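Local coordinates for protein esterase (Rhizomucor miehei CAU432, PDB 4WY8) that hydrolyses carboxylic esters as a carboxylesterase of the alpha/beta hydrolase fold, probably through a catalytic triad, at residues K43-E46 with G47-D50; S304-L307 with D308-A312. All coordinates share one frame; numbering follows the deposited sequence.

Contact 1 (K43-E46 with G47-D50); sequences KALE and GLPD
Leu48 turns back onto Leu45, and the two leucines meet through one methyl each, Leu45 CD2 lying 3.8 Å from Leu48 CD2, with the side chains slanting past one another. The packing is closest at the backbone: Leu48 CB sits 3.3 Å from Leu45 O, and Leu48 CD2 also comes to 3.9 Å from the carbonyl oxygen Ala44 O. The turn itself places CB on Leu45 O, while CG, anti to the backbone N (chi1 -157°), carries CD2 to Ala44 O and Leu45 CD2. The backbone here is a type II beta turn from Leu45 to Leu48, in the loop that leads from helix 27-39 to strand 51-59. It is closed by Leu48 N donating to Leu45 O at 3.2 Å; the bond is fairly straight, but the donor stands well above the carbonyl plane. Gly47 takes the third position with a positive phi (69°), which suits glycine in this turn type. Glu46 O is hydrogen-bonded by Arg102 of helix 101-111, whose Arg101 and Arg102 also pack against Leu48. The other flank is loose and exposed on the surface of the molecule: the extended Glu46 side chain leaves its OE1 3.8 Å from Lys43 NZ, a long salt bridge between two exposed side chains.

Contact 2 (S304-L307 with D308-A312); sequences SEIL and DHIVA
Helix 301-322, the C-terminal helix of this alpha/beta hydrolase, brings Ser304-Leu307 against Asp308-Ala312 across a single turn. Four successive i to i+4 backbone bonds hold it, from Asp308 N to Ser304 O through Val311 N to Leu307 O; Ile310 N to Ile306 O is the straightest, 2.9 Å with an N-H...O angle of 172°. On the apolar flank, Ile310 CD1 touches two side chains of the preceding turn, 4.0 Å from Ile306 CG2 and 4.0 Å from Leu307 CD2. With CG1 anti to its own carbonyl carbon (chi1 -71°), Ile310 sends this arm back toward the earlier turn, and its CG1 passes 3.4 Å from Ile306 O.

The acidic flank is arranged differently. Glu305 OE1 and Asp308 OD2 are 4.4 Å apart, and one water donates to both, 2.7 Å to Glu305 OE1 and 2.9 Å to Asp308 OD2. Their mutual repulsion is probably eased further by basic partners: Arg110 pairs with Asp308 OD1, while Lys316 and Arg252 of the second subunit pair with Asp308 OD2 and Glu305 OE2. Arg110 is also hydrogen-bonded to Ser304 OG, tying Ser304 and Asp308 to helix 101-111.

His309 stacks its ring on His309 of the second subunit, and its ND1 is hydrogen-bonded to Tyr286 OH. The helix thus lies with Ile306 and Ile310 on strand 253-258, His309 against strand 281-286, Leu307 and Val311 against helix 101-111, and its acidic flank at the dimer interface.

Contact 1 is a surface turn and contact 2 a largely buried stretch of helix, 15 Å from the chain centre against 21 Å for the turn. Their centres are 18 Å apart and they do not touch, yet both lean on helix 101-111: its Arg101 and Arg102 serve residues 45-48, while Arg110, farther along, serves residues 304-311. Glu106 packs against Pro49 in one and Leu307 in the other. A single turn-closing backbone bond in contact 1 contrasts with a helical series in contact 2. Charge differs too: a long, exposed pair within one loop, versus carboxylates paired with basic residues, partly across the subunit interface, which contact 1 does not reach.

Contact 1 (K43-E46 with G47-D50)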
ATOM      1  N   LYS A  43       5.986  -2.501 -27.365  1.00 22.42           N
ATOM      2  CA  LYS A  43       5.427  -3.236 -26.239  1.00 27.48           C
ATOM      3  C   LYS A  43       4.033  -2.706 -25.860  1.00 20.29           C
ATOM      4  O   LYS A  43       3.357  -3.254 -24.975  1.00 18.98           O
ATOM      5  CB  LYS A  43       6.362  -3.129 -25.036  1.00 26.43           C
ATOM      6  CG  LYS A  43       7.721  -3.800 -25.174  1.00 30.31           C
ATOM      7  CD  LYS A  43       7.665  -5.291 -24.849  1.00 39.50           C
ATOM      8  CE  LYS A  43       8.848  -5.705 -23.967  1.00 35.43           C
ATOM      9  NZ  LYS A  43       8.650  -7.060 -23.352  1.00 39.95           N
ATOM     10  N   ALA A  44       3.611  -1.646 -26.542  1.00 20.27           N
ATOM     11  CA  ALA A  44       2.408  -0.900 -26.161  1.00 25.02           C
ATOM     12  C   ALA A  44       1.140  -1.745 -26.100  1.00 21.88           C
ATOM     13  O   ALA A  44       0.250  -1.473 -25.300  1.00 16.82           O
ATOM     14  CB  ALA A  44       2.199   0.256 -27.116  1.00 23.49           C
ATOM     15  N   LEU A  45       1.081  -2.782 -26.930  1.00 23.97           N
ATOM     16  CA  LEU A  45      -0.099  -3.622 -27.050  1.00 18.91           C
ATOM     17  C   LEU A  45       0.088  -4.966 -26.347  1.00 21.60           C
ATOM     18  O   LEU A  45      -0.879  -5.693 -26.126  1.00 19.20           O
ATOM     19  CB  LEU A  45      -0.416  -3.858 -28.527  1.00 21.93           C
ATOM     20  CG  LEU A  45      -0.778  -2.644 -29.396  1.00 22.00           C
ATOM     21  CD1 LEU A  45      -1.045  -3.095 -30.831  1.00 27.76           C
ATOM     22  CD2 LEU A  45      -1.987  -1.926 -28.846  1.00 20.89           C
ATOM     23  N   GLU A  46       1.327  -5.290 -25.985  1.00 23.91           N
ATOM     24  CA  GLU A  46       1.611  -6.581 -25.359  1.00 25.11           C
ATOM     25  C   GLU A  46       0.944  -6.705 -24.000  1.00 27.06           C
ATOM     26  O   GLU A  46       1.133  -5.846 -23.124  1.00 22.93           O
ATOM     27  CB  GLU A  46       3.114  -6.796 -25.178  1.00 28.72           C
ATOM     28  CG  GLU A  46       3.880  -7.156 -26.424  1.00 38.47           C
ATOM     29  CD  GLU A  46       5.222  -7.777 -26.087  1.00 45.18           C
ATOM     30  OE1 GLU A  46       5.407  -8.181 -24.911  1.00 47.53           O
ATOM     31  OE2 GLU A  46       6.086  -7.856 -26.993  1.00 46.02           O
ATOM     32  N   GLY A  47       0.157  -7.766 -23.835  1.00 23.02           N
ATOM     33  CA  GLY A  47      -0.510  -8.052 -22.576  1.00 20.71           C
ATOM     34  C   GLY A  47      -1.612  -7.066 -22.235  1.00 20.71           C
ATOM     35  O   GLY A  47      -2.110  -7.037 -21.111  1.00 25.73           O
ATOM     36  N   LEU A  48      -2.009  -6.262 -23.214  1.00 20.11           N
ATOM     37  CA  LEU A  48      -3.085  -5.316 -23.012  1.00 18.22           C
ATOM     38  C   LEU A  48      -4.423  -6.069 -22.873  1.00 18.84           C
ATOM     39  O   LEU A  48      -4.809  -6.815 -23.759  1.00 24.49           O
ATOM     40  CB  LEU A  48      -3.090  -4.328 -24.172  1.00 17.15           C
ATOM     41  CG  LEU A  48      -3.708  -2.936 -24.038  1.00 19.48           C
ATOM     42  CD1 LEU A  48      -3.117  -2.119 -22.896  1.00 11.90           C
ATOM     43  CD2 LEU A  48      -3.530  -2.230 -25.366  1.00 15.61           C
ATOM     44  N   PRO A  49      -5.134  -5.865 -21.755  1.00 17.91           N
ATOM     45  CA  PRO A  49      -6.415  -6.537 -21.523  1.00 18.26           C
ATOM     46  C   PRO A  49      -7.449  -6.123 -22.550  1.00 16.87           C
ATOM     47  O   PRO A  49      -7.363  -5.028 -23.097  1.00 18.64           O
ATOM     48  CB  PRO A  49      -6.834  -6.058 -20.123  1.00 14.24           C
ATOM     49  CG  PRO A  49      -5.601  -5.489 -19.511  1.00 15.98           C
ATOM     50  CD  PRO A  49      -4.793  -4.954 -20.652  1.00 15.04           C
ATOM     51  N   ASP A  50      -8.393  -7.011 -22.820  1.00 18.94           N
ATOM     52  CA  ASP A  50      -9.526  -6.740 -23.686  1.00 21.34           C
ATOM     53  C   ASP A  50     -10.649  -6.032 -22.935  1.00 24.22           C
ATOM     54  O   ASP A  50     -11.041  -6.463 -21.836  1.00 21.11           O
ATOM     55  CB  ASP A  50     -10.061  -8.052 -24.243  1.00 31.67           C
ATOM     56  CG  ASP A  50      -9.093  -8.716 -25.180  1.00 34.49           C
ATOM     57  OD1 ASP A  50      -8.510  -8.014 -26.038  1.00 31.78           O
ATOM     58  OD2 ASP A  50      -8.892  -9.940 -25.019  1.00 47.57           O
TER

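Contact 2 (S304-L307 with D308-A312)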
ATOM      1  N   SER A 304       1.875  -2.202 -11.330  1.00 10.29           N
ATOM      2  CA  SER A 304       0.883  -3.275 -11.228  1.00 15.03           C
ATOM      3  C   SER A 304       0.540  -3.618  -9.779  1.00 12.40           C
ATOM      4  O   SER A 304      -0.650  -3.866  -9.438  1.00 10.62           O
ATOM      5  CB  SER A 304       1.373  -4.520 -11.971  1.00 13.33           C
ATOM      6  OG  SER A 304       0.390  -5.544 -11.943  1.00 13.21           O
ATOM      7  N   GLU A 305       1.562  -3.664  -8.925  1.00 10.65           N
ATOM      8  CA  GLU A 305       1.266  -3.907  -7.513  1.00 14.07           C
ATOM      9  C   GLU A 305       0.342  -2.805  -6.991  1.00  9.53           C
ATOM     10  O   GLU A 305      -0.655  -3.063  -6.312  1.00 10.34           O
ATOM     11  CB  GLU A 305       2.537  -3.954  -6.665  1.00 15.91           C
ATOM     12  CG  GLU A 305       3.595  -4.935  -7.146  1.00 13.84           C
ATOM     13  CD  GLU A 305       3.143  -6.393  -7.159  1.00 20.62           C
ATOM     14  OE1 GLU A 305       2.266  -6.813  -6.352  1.00 16.28           O
ATOM     15  OE2 GLU A 305       3.676  -7.131  -8.021  1.00 24.60           O
ATOM     16  N   ILE A 306       0.660  -1.575  -7.355  1.00 10.69           N
ATOM     17  CA  ILE A 306      -0.103  -0.424  -6.905  1.00  9.52           C
ATOM     18  C   ILE A 306      -1.530  -0.534  -7.370  1.00 10.12           C
ATOM     19  O   ILE A 306      -2.441  -0.286  -6.584  1.00 12.30           O
ATOM     20  CB  ILE A 306       0.522   0.897  -7.393  1.00 14.43           C
ATOM     21  CG1 ILE A 306       1.793   1.209  -6.605  1.00  9.69           C
ATOM     22  CG2 ILE A 306      -0.444   2.083  -7.251  1.00 10.37           C
ATOM     23  CD1 ILE A 306       2.609   2.377  -7.256  1.00  9.01           C
ATOM     24  N   LEU A 307      -1.746  -0.940  -8.617  1.00  9.55           N
ATOM     25  CA  LEU A 307      -3.124  -1.160  -9.084  1.00 11.32           C
ATOM     26  C   LEU A 307      -3.850  -2.262  -8.297  1.00  9.70           C
ATOM     27  O   LEU A 307      -5.045  -2.133  -8.013  1.00 10.40           O
ATOM     28  CB  LEU A 307      -3.150  -1.486 -10.576  1.00 10.56           C
ATOM     29  CG  LEU A 307      -2.885  -0.296 -11.495  1.00 13.01           C
ATOM     30  CD1 LEU A 307      -3.206  -0.727 -12.900  1.00 18.87           C
ATOM     31  CD2 LEU A 307      -3.745   0.896 -11.113  1.00 14.62           C
ATOM     32  N   ASP A 308      -3.156  -3.345  -7.949  1.00  7.37           N
ATOM     33  CA  ASP A 308      -3.792  -4.377  -7.123  1.00 10.19           C
ATOM     34  C   ASP A 308      -4.220  -3.815  -5.741  1.00 11.16           C
ATOM     35  O   ASP A 308      -5.293  -4.139  -5.204  1.00  8.10           O
ATOM     36  CB  ASP A 308      -2.850  -5.575  -6.949  1.00 12.75           C
ATOM     37  CG  ASP A 308      -2.692  -6.396  -8.238  1.00 18.77           C
ATOM     38  OD1 ASP A 308      -3.570  -6.295  -9.142  1.00 15.69           O
ATOM     39  OD2 ASP A 308      -1.676  -7.137  -8.341  1.00 20.50           O
ATOM     40  N   HIS A 309      -3.367  -2.961  -5.189  1.00 10.87           N
ATOM     41  CA  HIS A 309      -3.667  -2.253  -3.954  1.00  9.58           C
ATOM     42  C   HIS A 309      -4.903  -1.358  -4.061  1.00 10.55           C
ATOM     43  O   HIS A 309      -5.835  -1.442  -3.239  1.00 11.24           O
ATOM     44  CB  HIS A 309      -2.457  -1.436  -3.558  1.00  8.32           C
ATOM     45  CG  HIS A 309      -2.604  -0.746  -2.250  1.00 13.85           C
ATOM     46  ND1 HIS A 309      -1.617   0.052  -1.723  1.00 18.13           N
ATOM     47  CD2 HIS A 309      -3.617  -0.753  -1.349  1.00 13.09           C
ATOM     48  CE1 HIS A 309      -2.012   0.508  -0.542  1.00 20.17           C
ATOM     49  NE2 HIS A 309      -3.221   0.039  -0.298  1.00 18.62           N
ATOM     50  N   ILE A 310      -4.908  -0.498  -5.075  1.00  8.36           N
ATOM     51  CA  ILE A 310      -6.049   0.368  -5.343  1.00  7.95           C
ATOM     52  C   ILE A 310      -7.335  -0.438  -5.471  1.00 10.08           C
ATOM     53  O   ILE A 310      -8.373  -0.055  -4.938  1.00  7.52           O
ATOM     54  CB  ILE A 310      -5.833   1.188  -6.640  1.00  8.33           C
ATOM     55  CG1 ILE A 310      -4.746   2.252  -6.417  1.00  6.89           C
ATOM     56  CG2 ILE A 310      -7.116   1.874  -7.098  1.00  5.58           C
ATOM     57  CD1 ILE A 310      -4.301   2.911  -7.697  1.00  8.24           C
ATOM     58  N   VAL A 311      -7.261  -1.563  -6.171  1.00  8.09           N
ATOM     59  CA  VAL A 311      -8.432  -2.394  -6.344  1.00  5.98           C
ATOM     60  C   VAL A 311      -8.899  -2.985  -5.018  1.00 10.91           C
ATOM     61  O   VAL A 311     -10.103  -2.997  -4.744  1.00 10.65           O
ATOM     62  CB  VAL A 311      -8.155  -3.514  -7.355  1.00  9.22           C
ATOM     63  CG1 VAL A 311      -9.314  -4.543  -7.362  1.00  8.67           C
ATOM     64  CG2 VAL A 311      -7.950  -2.905  -8.726  1.00  6.99           C
ATOM     65  N   ALA A 312      -7.968  -3.454  -4.182  1.00  8.41           N
ATOM     66  CA  ALA A 312      -8.361  -3.972  -2.862  1.00 10.14           C
ATOM     67  C   ALA A 312      -9.081  -2.897  -2.031  1.00 10.47           C
ATOM     68  O   ALA A 312     -10.101  -3.152  -1.365  1.00 17.94           O
ATOM     69  CB  ALA A 312      -7.136  -4.486  -2.109  1.00 11.56           C
TER
HETATM   70  O   HOH W   1      -0.314  -7.082  -5.766  1.00 18.66           O